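Local atomic coordinates of uncharacterized protein (PDB entry 4DQA), a protein that is of unknown function but probably binds carbohydrate, pairing a BT_3987-like N-terminal domain with a concanavalin A-like lectin/glucanase domain. Residues Pro7-Glu12 with Leu31-Ser36; Val43-Ser48 with Ser81-Gly86; Asn144-Tyr149 with Pro278-Met283. All blocks are in the same frame, centred on the assembly; numbering follows the deposited sequence. Where two conformers were deposited one is given.

Contact 1 of 3, residues Pro7-Glu12 with Leu31-Ser36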
loop_
_atom_site.group_PDB
_atom_site.type_symbol
_atom_site.label_atom_id
_atom_site.label_comp_id
_atom_site.label_asym_id
_atom_site.label_seq_id
_atom_site.Cartn_x
_atom_site.Cartn_y
_atom_site.Cartn_z
ATOM N N PRO A 7 3.614 -1.554 48.166
ATOM C CA PRO A 7 4.047 -2.078 46.858
ATOM C C PRO A 7 2.945 -2.080 45.827
ATOM O O PRO A 7 1.766 -2.134 46.181
ATOM C CB PRO A 7 4.406 -3.524 47.150
ATOM C CG PRO A 7 3.467 -3.911 48.294
ATOM C CD PRO A 7 3.252 -2.627 49.110
ATOM N N LYS A 8 3.342 -2.074 44.560
ATOM C CA LYS A 8 2.406 -1.917 43.453
ATOM C C LYS A 8 2.614 -2.995 42.407
ATOM O O LYS A 8 3.704 -3.546 42.262
ATOM C CB LYS A 8 2.593 -0.549 42.798
ATOM C CG LYS A 8 2.178 0.618 43.707
ATOM C CD LYS A 8 2.252 1.947 42.970
ATOM C CE LYS A 8 1.652 3.090 43.798
ATOM N NZ LYS A 8 2.353 3.274 45.103
ATOM N N VAL A 9 1.558 -3.261 41.648
ATOM C CA VAL A 9 1.613 -4.212 40.546
ATOM C C VAL A 9 1.814 -3.458 39.230
ATOM O O VAL A 9 1.235 -2.396 39.032
ATOM C CB VAL A 9 0.313 -5.038 40.514
ATOM C CG1 VAL A 9 0.187 -5.834 39.228
ATOM C CG2 VAL A 9 0.273 -5.965 41.730
ATOM N N TYR A 10 2.665 -4.000 38.365
ATOM C CA TYR A 10 2.967 -3.365 37.098
ATOM C C TYR A 10 3.501 -4.379 36.111
ATOM O O TYR A 10 3.709 -5.543 36.446
ATOM C CB TYR A 10 3.976 -2.221 37.303
ATOM C CG TYR A 10 5.391 -2.638 37.622
ATOM C CD1 TYR A 10 5.737 -3.102 38.889
ATOM C CD2 TYR A 10 6.400 -2.530 36.664
ATOM C CE1 TYR A 10 7.042 -3.477 39.175
ATOM C CE2 TYR A 10 7.691 -2.905 36.949
ATOM C CZ TYR A 10 8.010 -3.363 38.205
ATOM O OH TYR A 10 9.302 -3.730 38.485
ATOM N N PHE A 11 3.719 -3.928 34.881
ATOM C CA PHE A 11 4.361 -4.743 33.863
ATOM C C PHE A 11 5.844 -4.397 33.683
ATOM O O PHE A 11 6.180 -3.245 33.478
ATOM C CB PHE A 11 3.640 -4.546 32.535
ATOM C CG PHE A 11 2.293 -5.220 32.458
ATOM C CD1 PHE A 11 2.203 -6.586 32.465
ATOM C CD2 PHE A 11 1.127 -4.474 32.325
ATOM C CE1 PHE A 11 0.970 -7.202 32.343
ATOM C CE2 PHE A 11 -0.106 -5.087 32.202
ATOM C CZ PHE A 11 -0.165 -6.463 32.198
ATOM N N GLU A 12 6.705 -5.406 33.755
ATOM C CA GLU A 12 8.168 -5.220 33.758
ATOM C C GLU A 12 8.657 -4.792 32.399
ATOM O O GLU A 12 9.530 -3.930 32.282
ATOM C CB GLU A 12 8.845 -6.535 34.138
ATOM C CG GLU A 12 10.349 -6.486 34.258
ATOM C CD GLU A 12 10.879 -7.781 34.820
ATOM O OE1 GLU A 12 10.983 -8.772 34.064
ATOM O OE2 GLU A 12 11.163 -7.817 36.029
ATOM N N LEU A 31 1.251 -13.749 29.450
ATOM C CA LEU A 31 0.973 -12.473 30.076
ATOM C C LEU A 31 1.305 -12.582 31.556
ATOM O O LEU A 31 0.691 -13.389 32.283
ATOM C CB LEU A 31 -0.491 -12.105 29.887
ATOM C CG LEU A 31 -0.914 -10.767 30.472
ATOM C CD1 LEU A 31 -0.185 -9.653 29.739
ATOM C CD2 LEU A 31 -2.426 -10.648 30.363
ATOM N N VAL A 32 2.260 -11.763 32.000
ATOM C CA VAL A 32 2.748 -11.761 33.372
ATOM C C VAL A 32 2.943 -10.332 33.875
ATOM O O VAL A 32 3.563 -9.502 33.202
ATOM C CB VAL A 32 4.094 -12.510 33.465
ATOM C CG1 VAL A 32 4.650 -12.470 34.864
ATOM C CG2 VAL A 32 3.922 -13.954 33.028
ATOM N N SER A 33 2.398 -10.049 35.048
ATOM C CA SER A 33 2.656 -8.814 35.752
ATOM C C SER A 33 3.516 -9.108 36.964
ATOM O O SER A 33 3.774 -10.271 37.271
ATOM C CB SER A 33 1.334 -8.172 36.178
ATOM O OG SER A 33 0.578 -9.026 37.020
ATOM N N ARG A 34 3.987 -8.063 37.638
ATOM C CA ARG A 34 4.832 -8.248 38.825
ATOM C C ARG A 34 4.610 -7.183 39.896
ATOM O O ARG A 34 3.956 -6.171 39.675
ATOM C CB ARG A 34 6.314 -8.255 38.454
ATOM C CG ARG A 34 6.812 -6.983 37.789
ATOM C CD ARG A 34 8.326 -6.930 37.826
ATOM N NE ARG A 34 8.809 -6.716 39.182
ATOM C CZ ARG A 34 10.091 -6.637 39.524
ATOM N NH1 ARG A 34 11.043 -6.782 38.605
ATOM N NH2 ARG A 34 10.420 -6.420 40.790
ATOM N N LEU A 35 5.194 -7.448 41.064
ATOM C CA LEU A 35 5.229 -6.496 42.163
ATOM C C LEU A 35 6.508 -5.668 42.149
ATOM O O LEU A 35 7.562 -6.115 41.678
ATOM C CB LEU A 35 5.182 -7.247 43.495
ATOM C CG LEU A 35 3.836 -7.796 43.943
ATOM C CD1 LEU A 35 4.021 -8.695 45.167
ATOM C CD2 LEU A 35 2.908 -6.655 44.254
ATOM N N SER A 36 6.420 -4.466 42.701
ATOM C CA SER A 36 7.594 -3.601 42.801
ATOM C C SER A 36 8.577 -4.187 43.821
ATOM O O SER A 36 9.800 -4.110 43.649
ATOM C CB SER A 36 7.159 -2.194 43.193
ATOM O OG SER A 36 6.320 -2.243 44.333
HETATM O O HOH W 1 10.820 -2.385 41.107
HETATM O O HOH W 2 6.037 -8.222 34.013
#
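Tyr10 and Arg34 lie side by side and point the same way. One face of the Tyr10 ring carries Arg34 CG, which sits 4.0 Å from the ring centroid in a CH-pi contact, shifted toward the rim. At the ring's edge, in its plane, are Lys8 O and Ser36 N. The guanidinium of Arg34 has Tyr10 OH over one face, and the two planes are 30° apart. Arg34 NE is 3.1 Å from Tyr10 OH, but the angle is too poor for a hydrogen bond. At the guanidinium edge Glu12 forms a salt bridge: Arg34 NH1 gives 2.8 Å to Glu12 OE2. The carboxylate is turned well out of the guanidinium plane, by 73°. Glu12 OE2 also bonds Tyr89 OH. The chain of Arg34 bends at chi3 (-70°), which swings NE back over its own strand. NE and NH2 then both donate to Leu35 O, and this fixes the rotation of the guanidinium.

Beneath these side chains runs an antiparallel beta pair, strand 8-10 against strand 27-35, in one sheet of the N-terminal domain. This domain belongs to the E-set clan. Tyr10 and Arg34 form a hydrogen-bonded pair, N to O both ways. Ser36 OG extends the ladder by accepting from Lys8 N at 3.0 Å.

The other face is mostly apolar, with Ser33 OG bonded to Tyr47 OH. Val9 CG2 meets Leu35 CD2 at 3.7 Å, and Val9 also packs on Val43 and Val45 of strand 43-49. Further along, the end of the Phe11 side chain turns back, and its ring edge meets Val32 O, with CD1 3.3 Å from that oxygen. Phe11 CE1 touches Leu31 CD1. A water accepts from Glu12 N and donates to Val32 O, linking the two backbones beyond the Tyr10-Arg34 pair.

Contact 2 of 3, residues Val43-Ser48 with Ser81-Gly86; sequences VDVSYS and SSISSG
Ser81 O is gripped from two directions. Val45 N donates to it at 3.0 Å, nearly straight at N-H but from 45° above the carbonyl plane. A water donates to the same oxygen and also to Asp44 OD1, so it ties the side chain of strand 43-48 to the backbone of the partner strand. Asp44 OD1 has a further partner in Gln42 NE2.

The return bond of this pair, Ser81 N to Val45 O, also comes from above the carbonyl plane. At the next hydrogen-bonded pair the donors lie in the plane. Here Ile83 N reaches Val43 O at 2.7 Å, and Val43 N donates to Ile83 O at 3.1 Å. Asp44 and Ser82 form the non-hydrogen-bonded pair between them, with Asp44 OD1 3.5 Å from Ser82 CB. The two segments are antiparallel with a strong twist, their strand axes 143° apart.

This pair lies in the second sheet of the N-terminal domain, where strand 107-117 flanks strand 43-49 on its other edge. Val43, Val45, Ser81 and Ile83 share one face. Val45 CG1 is 4.3 Å from Ile83 CD1, while Val45 CG2 meets Ser81 CB at 3.9 Å. Ser81 CB also approaches the edge of the Tyr47 ring. OG of Ser81 is anti to its backbone N (chi1 -166°) and bonds Asp91 O.

Residues Val9, Ser33 and Leu35 of the facing sheet touch this valine and isoleucine face. The opposite face, with Asp44 and Ser82, is partly exposed and holds the bridging water. The ladder therefore separates a mostly apolar interior, with its few hydroxyls paired, from a more polar, water-bearing side.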
loop_
_atom_site.group_PDB
_atom_site.type_symbol
_atom_site.label_atom_id
_atom_site.label_comp_id
_atom_site.label_asym_id
_atom_site.label_seq_id
_atom_site.Cartn_x
_atom_site.Cartn_y
_atom_site.Cartn_z
ATOM N N VAL A 43 -0.900 -11.639 46.515
ATOM C CA VAL A 43 -1.464 -10.478 45.857
ATOM C C VAL A 43 -2.239 -10.954 44.633
ATOM O O VAL A 43 -1.694 -11.641 43.756
ATOM C CB VAL A 43 -0.364 -9.504 45.419
ATOM C CG1 VAL A 43 -0.886 -8.457 44.445
ATOM C CG2 VAL A 43 0.245 -8.840 46.656
ATOM N N ASP A 44 -3.519 -10.610 44.585
ATOM C CA ASP A 44 -4.373 -11.043 43.504
ATOM C C ASP A 44 -4.425 -10.009 42.397
ATOM O O ASP A 44 -4.440 -8.804 42.652
ATOM C CB ASP A 44 -5.771 -11.317 44.022
ATOM C CG ASP A 44 -5.787 -12.449 45.026
ATOM O OD1 ASP A 44 -5.231 -13.521 44.681
ATOM O OD2 ASP A 44 -6.324 -12.264 46.147
ATOM N N VAL A 45 -4.415 -10.486 41.159
ATOM C CA VAL A 45 -4.452 -9.586 40.004
ATOM C C VAL A 45 -5.463 -10.058 38.986
ATOM O O VAL A 45 -5.967 -11.191 39.039
ATOM C CB VAL A 45 -3.063 -9.438 39.330
ATOM C CG1 VAL A 45 -2.019 -8.898 40.307
ATOM C CG2 VAL A 45 -2.604 -10.763 38.699
ATOM N N SER A 46 -5.804 -9.174 38.068
ATOM C CA SER A 46 -6.628 -9.572 36.944
ATOM C C SER A 46 -6.297 -8.713 35.751
ATOM O O SER A 46 -5.573 -7.720 35.867
ATOM C CB SER A 46 -8.112 -9.490 37.267
ATOM O OG SER A 46 -8.545 -8.131 37.373
ATOM N N TYR A 47 -6.832 -9.091 34.606
ATOM C CA TYR A 47 -6.471 -8.444 33.356
ATOM C C TYR A 47 -7.678 -8.091 32.520
ATOM O O TYR A 47 -8.741 -8.719 32.608
ATOM C CB TYR A 47 -5.544 -9.365 32.548
ATOM C CG TYR A 47 -4.288 -9.753 33.292
ATOM C CD1 TYR A 47 -3.209 -8.875 33.362
ATOM C CD2 TYR A 47 -4.170 -10.976 33.943
ATOM C CE1 TYR A 47 -2.072 -9.198 34.055
ATOM C CE2 TYR A 47 -3.017 -11.314 34.630
ATOM C CZ TYR A 47 -1.973 -10.416 34.683
ATOM O OH TYR A 47 -0.821 -10.758 35.373
ATOM N N SER A 48 -7.492 -7.107 31.656
ATOM C CA SER A 48 -8.514 -6.759 30.687
ATOM C C SER A 48 -7.861 -6.138 29.471
ATOM O O SER A 48 -6.715 -5.700 29.527
ATOM C CB SER A 48 -9.501 -5.765 31.273
ATOM O OG SER A 48 -8.849 -4.533 31.582
ATOM N N SER A 81 -5.264 -13.872 38.103
ATOM C CA SER A 81 -4.093 -14.612 38.540
ATOM C C SER A 81 -3.662 -14.117 39.911
ATOM O O SER A 81 -4.409 -13.378 40.570
ATOM C CB SER A 81 -2.962 -14.480 37.524
ATOM O OG SER A 81 -1.974 -15.456 37.816
ATOM N N SER A 82 -2.482 -14.517 40.350
ATOM C CA SER A 82 -1.999 -14.099 41.652
ATOM C C SER A 82 -0.485 -14.153 41.693
ATOM O O SER A 82 0.144 -14.811 40.859
ATOM C CB SER A 82 -2.612 -14.952 42.764
ATOM O OG SER A 82 -2.138 -16.292 42.681
ATOM N N ILE A 83 0.079 -13.413 42.641
ATOM C CA ILE A 83 1.516 -13.421 42.897
ATOM C C ILE A 83 1.667 -14.029 44.271
ATOM O O ILE A 83 1.205 -13.467 45.265
ATOM C CB ILE A 83 2.092 -11.995 42.878
ATOM C CG1 ILE A 83 1.818 -11.353 41.518
ATOM C CG2 ILE A 83 3.607 -12.016 43.172
ATOM C CD1 ILE A 83 1.955 -9.872 41.479
ATOM N N SER A 84 2.316 -15.184 44.324
ATOM C CA SER A 84 2.473 -15.910 45.581
ATOM C C SER A 84 3.289 -15.119 46.599
ATOM O O SER A 84 4.180 -14.356 46.242
ATOM C CB SER A 84 3.148 -17.255 45.308
ATOM O OG SER A 84 2.345 -18.050 44.450
ATOM N N SER A 85 2.991 -15.311 47.875
ATOM C CA SER A 85 3.722 -14.624 48.933
ATOM C C SER A 85 5.225 -14.833 48.766
ATOM O O SER A 85 5.689 -15.950 48.530
ATOM C CB SER A 85 3.268 -15.117 50.312
ATOM O OG SER A 85 3.993 -14.470 51.348
ATOM N N GLY A 86 5.984 -13.747 48.876
ATOM C CA GLY A 86 7.430 -13.808 48.744
ATOM C C GLY A 86 7.967 -13.767 47.322
ATOM O O GLY A 86 9.184 -13.710 47.125
HETATM O O HOH W 3 -6.580 -14.528 42.223
#

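Contact 3 of 3, residues Asn144-Tyr149 with Pro278-Met283; sequences NFSNHY and PFHGKM
Phe145 and Met283, a selenomethionine, meet at about a right angle. The end methyl CE of Met283 lies over the centre of the Phe145 ring, 4.1 Å from the centroid and only 2° off the normal. SE lies 4.6 Å from the Phe145 centroid, obliquely, a Met-aromatic contact. Nearer its backbone, Met283 CG touches Phe145 CE1 at 3.7 Å. The selenomethionine chain is extended beyond CG (chi2 -164°), which carries SE away from the backbone. Its methyl also lies over one face of the Phe279 ring, offset toward the rim. Phe279 in turn receives Phe145 CB at its edge, in the ring plane, at 3.9 Å from CD2. One methyl thus touches faces of two rings.

The backbones pair as antiparallel strands of the concanavalin A-like domain, 141-146 with 282-289. Phe145 N gives a 2.8 Å bond to Gly281 O, and Gly281 N returns one to Phe145 O. The chain turns a corner at Gly281. A side chain here would run into the Phe279 ring, so the glycine lets that ring lie close to the strand.

On the other side of the pair the groups are polar. Asn144 and Lys282 are joined through a water that donates to Asn144 OD1 at 2.7 Å and accepts from Lys282 NZ. Ser146 CA lies 3.9 Å from His280 CD2, and the His280 ring stacks on Tyr173. Ser146 N donates to His148 ND1 at 2.9 Å. Because the donor is a backbone N-H, ND1 must accept and probably carries no proton; the N lies in the ring plane.

Phe145 and Met283 also pack on Ile266 of strand 264-266, in the domain's other sheet. The pair therefore sets an apolar face of Phe145, Phe279 and Met283 against a mixed one, where Asn144 and Lys282 share a water and His280 is buried against Tyr173.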
loop_
_atom_site.group_PDB
_atom_site.type_symbol
_atom_site.label_atom_id
_atom_site.label_comp_id
_atom_site.label_asym_id
_atom_site.label_seq_id
_atom_site.Cartn_x
_atom_site.Cartn_y
_atom_site.Cartn_z
ATOM N N ASN A 144 1.159 -9.414 -17.255
ATOM C CA ASN A 144 2.090 -9.482 -18.368
ATOM C C ASN A 144 1.671 -8.656 -19.557
ATOM O O ASN A 144 0.512 -8.689 -19.967
ATOM C CB ASN A 144 2.292 -10.921 -18.829
ATOM C CG ASN A 144 3.539 -11.074 -19.671
ATOM O OD1 ASN A 144 4.627 -10.753 -19.219
ATOM N ND2 ASN A 144 3.376 -11.550 -20.865
ATOM N N PHE A 145 2.634 -7.952 -20.150
ATOM C CA PHE A 145 2.418 -7.198 -21.379
ATOM C C PHE A 145 3.479 -7.630 -22.370
ATOM O O PHE A 145 4.680 -7.574 -22.093
ATOM C CB PHE A 145 2.517 -5.704 -21.108
ATOM C CG PHE A 145 1.366 -5.173 -20.313
ATOM C CD1 PHE A 145 1.348 -5.302 -18.934
ATOM C CD2 PHE A 145 0.274 -4.583 -20.949
ATOM C CE1 PHE A 145 0.295 -4.858 -18.212
ATOM C CE2 PHE A 145 -0.795 -4.109 -20.213
ATOM C CZ PHE A 145 -0.783 -4.259 -18.837
ATOM N N SER A 146 2.999 -8.184 -23.465
ATOM C CA SER A 146 3.794 -8.560 -24.601
ATOM C C SER A 146 2.896 -8.392 -25.817
ATOM O O SER A 146 2.451 -9.375 -26.424
ATOM C CB SER A 146 4.238 -10.001 -24.443
ATOM O OG SER A 146 5.019 -10.414 -25.554
ATOM N N ASN A 147 2.638 -7.129 -26.162
ATOM C CA ASN A 147 1.656 -6.755 -27.183
ATOM C C ASN A 147 0.214 -6.921 -26.678
ATOM O O ASN A 147 -0.633 -7.549 -27.312
ATOM C CB ASN A 147 1.869 -7.513 -28.491
ATOM C CG ASN A 147 1.258 -6.793 -29.677
ATOM O OD1 ASN A 147 1.208 -5.562 -29.713
ATOM N ND2 ASN A 147 0.790 -7.553 -30.653
ATOM N N HIS A 148 -0.024 -6.352 -25.500
ATOM C CA HIS A 148 -1.313 -6.317 -24.821
ATOM C C HIS A 148 -1.716 -4.911 -24.487
ATOM O O HIS A 148 -0.896 -4.054 -24.145
ATOM C CB HIS A 148 -1.245 -7.181 -23.552
ATOM C CG HIS A 148 -1.001 -8.609 -23.862
ATOM N ND1 HIS A 148 0.258 -9.128 -24.004
ATOM C CD2 HIS A 148 -1.856 -9.592 -24.215
ATOM C CE1 HIS A 148 0.175 -10.402 -24.364
ATOM N NE2 HIS A 148 -1.098 -10.699 -24.496
ATOM N N TYR A 149 -3.018 -4.664 -24.579
ATOM C CA TYR A 149 -3.588 -3.362 -24.323
ATOM C C TYR A 149 -4.751 -3.480 -23.349
ATOM O O TYR A 149 -5.414 -4.534 -23.255
ATOM C CB TYR A 149 -4.125 -2.725 -25.614
ATOM C CG TYR A 149 -5.309 -3.446 -26.208
ATOM C CD1 TYR A 149 -6.601 -3.128 -25.812
ATOM C CD2 TYR A 149 -5.144 -4.438 -27.162
ATOM C CE1 TYR A 149 -7.694 -3.804 -26.342
ATOM C CE2 TYR A 149 -6.268 -5.110 -27.690
ATOM C CZ TYR A 149 -7.511 -4.779 -27.261
ATOM O OH TYR A 149 -8.628 -5.448 -27.770
ATOM N N PRO A 278 3.993 -0.998 -28.146
ATOM C CA PRO A 278 3.704 -1.853 -26.993
ATOM C C PRO A 278 4.796 -1.876 -25.930
ATOM O O PRO A 278 5.997 -1.871 -26.242
ATOM C CB PRO A 278 3.575 -3.246 -27.603
ATOM C CG PRO A 278 4.362 -3.179 -28.893
ATOM C CD PRO A 278 4.195 -1.769 -29.384
ATOM N N PHE A 279 4.353 -1.963 -24.680
ATOM C CA PHE A 279 5.215 -2.239 -23.564
ATOM C C PHE A 279 5.521 -3.710 -23.510
ATOM O O PHE A 279 4.641 -4.543 -23.733
ATOM C CB PHE A 279 4.455 -1.842 -22.309
ATOM C CG PHE A 279 5.257 -1.886 -21.036
ATOM C CD1 PHE A 279 6.060 -0.827 -20.695
ATOM C CD2 PHE A 279 5.104 -2.910 -20.126
ATOM C CE1 PHE A 279 6.790 -0.847 -19.507
ATOM C CE2 PHE A 279 5.818 -2.922 -18.928
ATOM C CZ PHE A 279 6.649 -1.893 -18.625
ATOM N N HIS A 280 6.778 -4.052 -23.190
ATOM C CA HIS A 280 7.159 -5.435 -22.963
ATOM C C HIS A 280 7.683 -5.579 -21.561
ATOM O O HIS A 280 8.796 -5.133 -21.249
ATOM C CB HIS A 280 8.223 -5.860 -23.959
ATOM C CG HIS A 280 7.704 -5.919 -25.356
ATOM N ND1 HIS A 280 7.725 -4.844 -26.208
ATOM C CD2 HIS A 280 7.077 -6.920 -26.018
ATOM C CE1 HIS A 280 7.174 -5.192 -27.361
ATOM N NE2 HIS A 280 6.753 -6.434 -27.264
ATOM N N GLY A 281 6.871 -6.174 -20.684
ATOM C CA GLY A 281 7.217 -6.286 -19.271
ATOM C C GLY A 281 5.993 -6.558 -18.444
ATOM O O GLY A 281 4.993 -7.053 -18.957
ATOM N N LYS A 282 6.090 -6.272 -17.161
ATOM C CA LYS A 282 4.992 -6.471 -16.237
ATOM C C LYS A 282 4.582 -5.163 -15.590
ATOM O O LYS A 282 5.408 -4.255 -15.412
ATOM C CB LYS A 282 5.377 -7.469 -15.155
ATOM C CG LYS A 282 5.696 -8.857 -15.669
ATOM C CD LYS A 282 6.146 -9.732 -14.500
ATOM C CE LYS A 282 6.547 -11.120 -14.894
ATOM N NZ LYS A 282 7.839 -11.082 -15.648
HETATM N N MSE A 283 3.312 -5.070 -15.208
HETATM C CA MSE A 283 2.817 -3.939 -14.451
HETATM C C MSE A 283 2.015 -4.440 -13.266
HETATM O O MSE A 283 1.440 -5.522 -13.287
HETATM C CB MSE A 283 1.913 -3.011 -15.266
HETATM C CG MSE A 283 2.581 -2.490 -16.523
HETATM SE SE MSE A 283 1.569 -0.967 -17.199
HETATM C CE MSE A 283 2.106 -1.052 -19.061
HETATM O O HOH W 4 7.200 -10.422 -18.412
HETATM O O HOH W 5 2.112 -4.592 -24.628
#

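How the contacts relate
Contacts 1 and 2 belong to the two facing sheets of the N-terminal domain, with centres about 9 Å apart. They share one core: Leu35 CG meets Ile83 CD1 at 3.7 Å, and Ser33 OG and Tyr47 OH are 2.8 Å apart, a probable hydrogen bond. Their outer faces differ. Contact 1 carries an ion pair and an aromatic ring there, while contact 2 carries an aspartate, a serine and a water. Contact 3 lies in the lectin-like domain, with its centre about 60 Å from that of contact 1 and no touch. All three are partly buried antiparallel pairings, but contact 3 sets selenomethionine over two phenylalanines, while contacts 1 and 2 pack mainly aliphatic groups with Phe11 and Tyr47.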